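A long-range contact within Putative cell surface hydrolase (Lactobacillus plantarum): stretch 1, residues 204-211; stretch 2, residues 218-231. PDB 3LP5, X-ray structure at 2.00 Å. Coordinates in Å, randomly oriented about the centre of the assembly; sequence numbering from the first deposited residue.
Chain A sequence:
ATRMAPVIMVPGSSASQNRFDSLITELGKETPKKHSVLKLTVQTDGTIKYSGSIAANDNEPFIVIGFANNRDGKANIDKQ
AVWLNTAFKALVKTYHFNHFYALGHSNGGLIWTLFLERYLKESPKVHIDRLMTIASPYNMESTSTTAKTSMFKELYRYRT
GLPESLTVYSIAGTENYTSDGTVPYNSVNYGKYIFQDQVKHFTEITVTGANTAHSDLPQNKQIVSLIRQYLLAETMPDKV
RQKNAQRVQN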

# COMPACT_ATOMS: atom_id res chain seq x y z
N GLU A 204 -7.72 -5.35 10.33
CA GLU A 204 -8.48 -5.63 9.14
C GLU A 204 -9.70 -4.77 9.10
O GLU A 204 -10.38 -4.60 10.12
CB GLU A 204 -8.92 -7.11 9.11
CG GLU A 204 -7.72 -8.02 9.31
CD GLU A 204 -8.12 -9.48 9.60
OE1 GLU A 204 -8.46 -10.17 8.62
OE2 GLU A 204 -8.11 -9.91 10.78
N ILE A 205 -9.99 -4.25 7.90
CA ILE A 205 -11.12 -3.33 7.69
C ILE A 205 -11.84 -3.82 6.47
O ILE A 205 -11.20 -4.14 5.48
CB ILE A 205 -10.64 -1.84 7.45
CG1 ILE A 205 -9.86 -1.32 8.65
CG2 ILE A 205 -11.85 -0.88 7.13
CD1 ILE A 205 -8.97 -0.08 8.41
N THR A 206 -13.18 -3.86 6.51
CA THR A 206 -13.96 -4.24 5.35
C THR A 206 -14.50 -3.02 4.62
O THR A 206 -15.06 -2.10 5.23
CB THR A 206 -15.15 -5.19 5.71
OG1 THR A 206 -14.65 -6.25 6.52
CG2 THR A 206 -15.73 -5.81 4.47
N VAL A 207 -14.35 -3.03 3.30
CA VAL A 207 -15.03 -2.11 2.42
C VAL A 207 -15.63 -2.96 1.31
O VAL A 207 -14.89 -3.62 0.55
CB VAL A 207 -14.03 -1.05 1.80
CG1 VAL A 207 -14.70 -0.19 0.74
CG2 VAL A 207 -13.50 -0.18 2.90
N THR A 208 -16.96 -2.89 1.16
CA THR A 208 -17.58 -3.82 0.24
C THR A 208 -17.24 -3.38 -1.17
O THR A 208 -17.26 -2.20 -1.44
CB THR A 208 -19.09 -3.98 0.48
OG1 THR A 208 -19.75 -2.78 0.05
CG2 THR A 208 -19.38 -4.23 1.96
N GLY A 209 -16.85 -4.32 -2.04
CA GLY A 209 -16.42 -3.98 -3.37
C GLY A 209 -14.95 -3.67 -3.55
O GLY A 209 -14.48 -3.54 -4.70
N ALA A 210 -14.19 -3.58 -2.46
CA ALA A 210 -12.77 -3.17 -2.54
C ALA A 210 -11.92 -4.19 -3.29
O ALA A 210 -10.87 -3.83 -3.81
CB ALA A 210 -12.13 -2.85 -1.16
N ASN A 211 -12.40 -5.43 -3.43
CA ASN A 211 -11.62 -6.48 -4.12
C ASN A 211 -11.73 -6.40 -5.66
O ASN A 211 -11.03 -7.13 -6.35
CB ASN A 211 -12.08 -7.89 -3.70
CG ASN A 211 -11.69 -8.23 -2.26
OD1 ASN A 211 -11.00 -7.47 -1.59
ND2 ASN A 211 -12.21 -9.36 -1.77
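Stretch 2 (218-231) PQNKQIVSLIRQYL

Stretch 2 (218-231) is helical and lies along stretch 1, which leaves a strand at Thr206 and passes into a type II beta turn from Val207 to Ala210, closed by the backbone hydrogen bond from Ala210 N to Val207 O (3.1 Å). The two segments run in opposite senses: Gly209 lies nearest Gln219, with CA atoms 6.7 Å apart, whereas Ile205 lies nearest Leu226, with CA atoms 9.1 Å apart. The backbones are thus closer at the turn, where glycine has no side chain, and farther apart at the strand, where Ile205 and Leu226 fill the gap. Along the helix, i to i+4 hydrogen bonds such as Ile223 N to Gln219 O (3.1 Å) and Leu226 N to Gln222 O (3.0 Å) keep it wound, and it widens into a pi-type turn at Ile227 to Leu231; the side chains of Gln219, Gln222, Ile223, Leu226 and Tyr230 meet stretch 1.

Ile205 in the strand and Val207 just past its end point toward the helix, and Thr206 between them points away. Val207 is the main bump, with more of its area covered than any other residue here. It enters a hollow lined by Gln219, Gln222, Ile223 and Leu226, residues that two turns of the helix bring to the same side. Its CG1 lies 4.1 Å from Gln219 CB, 3.7 Å from Gln222 NE2 and 4.0 Å from Ile223 CG1; its CG2 reaches Leu226 CD1 at 3.6 Å. Leu226 CD1 also lies 3.6 Å from Ile205 CG2, so this one methyl rests in the notch between the CG2 methyls of Ile205 and Val207. Farther along the helix, Ile205 CD1 approaches Tyr230 CD2 obliquely at 4.2 Å. The CA-to-CB bond of Ile223 points sideways relative to stretch 1, but the end of its side chain comes nearer and brings CD1 within 4.4 Å of Ala210 CB, a looser apolar contact at the end of the turn.

At Gly209 the fit depends on an absence. The backbone angles (phi 89°, psi -8°) would jam a CB against the preceding carbonyl oxygen, and such a CB would also point toward the helix and clash with the side-chain amide of Gln219 as modelled. That amide occupies the vacant space close to the turn; its orientation is uncertain, so its polar contacts there are left open. Thr208 points sideways, and water 1 joins its backbone to Gln222, accepting hydrogen bonds from Thr208 N (2.9 Å) and Gln222 NE2 (2.7 Å). The contact buries 397 Å², summed over both sides.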

# COMPACT_ATOMS: atom_id res chain seq x y z
N PRO A 218 -19.06 5.21 -4.38
CA PRO A 218 -19.26 5.06 -2.97
C PRO A 218 -18.09 4.34 -2.30
O PRO A 218 -17.72 4.71 -1.18
CB PRO A 218 -20.54 4.20 -2.89
CG PRO A 218 -21.32 4.74 -3.96
CD PRO A 218 -20.30 4.88 -5.11
N GLN A 219 -17.51 3.34 -2.97
CA GLN A 219 -16.36 2.67 -2.38
C GLN A 219 -15.09 3.53 -2.28
O GLN A 219 -14.35 3.41 -1.30
CB GLN A 219 -16.11 1.21 -2.90
CG GLN A 219 -15.76 1.07 -4.35
CD GLN A 219 -16.00 -0.34 -4.93
OE1 GLN A 219 -17.11 -0.88 -4.96
NE2 GLN A 219 -14.95 -0.90 -5.48
N ASN A 220 -14.81 4.36 -3.29
CA ASN A 220 -13.65 5.27 -3.21
C ASN A 220 -13.77 6.31 -2.08
O ASN A 220 -12.80 6.65 -1.42
CB ASN A 220 -13.40 5.95 -4.56
CG ASN A 220 -13.01 4.94 -5.67
OD1 ASN A 220 -12.66 3.80 -5.37
ND2 ASN A 220 -13.09 5.35 -6.94
N LYS A 221 -14.97 6.84 -1.87
CA LYS A 221 -15.17 7.78 -0.74
C LYS A 221 -14.84 7.17 0.63
O LYS A 221 -14.21 7.82 1.43
CB LYS A 221 -16.59 8.35 -0.70
CG LYS A 221 -16.86 9.33 -1.88
CD LYS A 221 -18.05 10.31 -1.55
CE LYS A 221 -19.44 9.69 -1.75
NZ LYS A 221 -20.49 10.23 -0.80
N GLN A 222 -15.29 5.95 0.87
CA GLN A 222 -14.98 5.20 2.10
C GLN A 222 -13.49 4.94 2.22
O GLN A 222 -12.94 5.12 3.29
CB GLN A 222 -15.69 3.84 2.11
CG GLN A 222 -17.18 3.98 2.26
CD GLN A 222 -18.00 2.66 2.20
OE1 GLN A 222 -19.18 2.70 1.94
NE2 GLN A 222 -17.40 1.54 2.52
N ILE A 223 -12.86 4.53 1.13
CA ILE A 223 -11.46 4.25 1.15
C ILE A 223 -10.66 5.52 1.46
O ILE A 223 -9.75 5.49 2.32
CB ILE A 223 -10.98 3.59 -0.14
CG1 ILE A 223 -11.57 2.18 -0.20
CG2 ILE A 223 -9.42 3.53 -0.18
CD1 ILE A 223 -11.25 1.43 -1.46
N VAL A 224 -10.97 6.63 0.79
CA VAL A 224 -10.27 7.94 1.06
C VAL A 224 -10.55 8.35 2.51
O VAL A 224 -9.63 8.82 3.19
CB VAL A 224 -10.77 9.04 0.08
CG1 VAL A 224 -10.34 10.48 0.52
CG2 VAL A 224 -10.19 8.73 -1.30
N SER A 225 -11.76 8.08 3.02
CA SER A 225 -12.06 8.44 4.39
C SER A 225 -11.11 7.63 5.35
O SER A 225 -10.59 8.17 6.30
CB SER A 225 -13.51 8.14 4.73
OG SER A 225 -13.78 8.51 6.09
N LEU A 226 -10.85 6.37 5.03
CA LEU A 226 -10.05 5.50 5.90
C LEU A 226 -8.59 5.84 5.83
O LEU A 226 -7.84 5.70 6.81
CB LEU A 226 -10.27 4.03 5.54
CG LEU A 226 -11.70 3.51 5.82
CD1 LEU A 226 -11.85 2.17 5.14
CD2 LEU A 226 -12.03 3.39 7.32
N ILE A 227 -8.16 6.21 4.63
CA ILE A 227 -6.76 6.57 4.44
C ILE A 227 -6.52 7.79 5.31
O ILE A 227 -5.56 7.81 6.12
CB ILE A 227 -6.38 6.89 2.97
CG1 ILE A 227 -6.36 5.63 2.11
CG2 ILE A 227 -5.08 7.69 2.90
CD1 ILE A 227 -6.37 5.95 0.58
N ARG A 228 -7.41 8.76 5.20
CA ARG A 228 -7.30 9.97 6.08
C ARG A 228 -7.30 9.67 7.60
O ARG A 228 -6.43 10.14 8.34
CB ARG A 228 -8.38 10.97 5.73
CG ARG A 228 -8.12 11.62 4.39
CD ARG A 228 -9.27 12.57 4.02
NE ARG A 228 -9.40 13.63 5.03
CZ ARG A 228 -10.52 14.27 5.31
NH1 ARG A 228 -11.64 14.01 4.66
NH2 ARG A 228 -10.51 15.25 6.22
N GLN A 229 -8.26 8.89 8.07
CA GLN A 229 -8.37 8.54 9.47
C GLN A 229 -7.21 7.67 10.00
O GLN A 229 -6.74 7.91 11.10
CB GLN A 229 -9.70 7.84 9.72
CG GLN A 229 -9.86 7.31 11.16
CD GLN A 229 -11.30 7.10 11.52
OE1 GLN A 229 -12.20 7.64 10.85
NE2 GLN A 229 -11.54 6.34 12.56
N TYR A 230 -6.78 6.66 9.26
CA TYR A 230 -5.85 5.66 9.82
C TYR A 230 -4.45 5.81 9.24
O TYR A 230 -3.49 5.66 9.97
CB TYR A 230 -6.35 4.22 9.58
CG TYR A 230 -7.59 3.89 10.42
CD1 TYR A 230 -7.49 3.68 11.81
CD2 TYR A 230 -8.85 3.82 9.84
CE1 TYR A 230 -8.63 3.42 12.57
CE2 TYR A 230 -9.99 3.57 10.58
CZ TYR A 230 -9.88 3.35 11.94
OH TYR A 230 -11.02 3.07 12.65
N LEU A 231 -4.31 6.12 7.96
CA LEU A 231 -2.94 6.21 7.39
C LEU A 231 -2.34 7.57 7.70
O LEU A 231 -1.18 7.66 8.15
CB LEU A 231 -2.87 5.95 5.88
CG LEU A 231 -1.41 5.83 5.36
CD1 LEU A 231 -0.61 4.67 6.01
CD2 LEU A 231 -1.32 5.73 3.87
O HOH W 1 -18.17 -0.98 2.92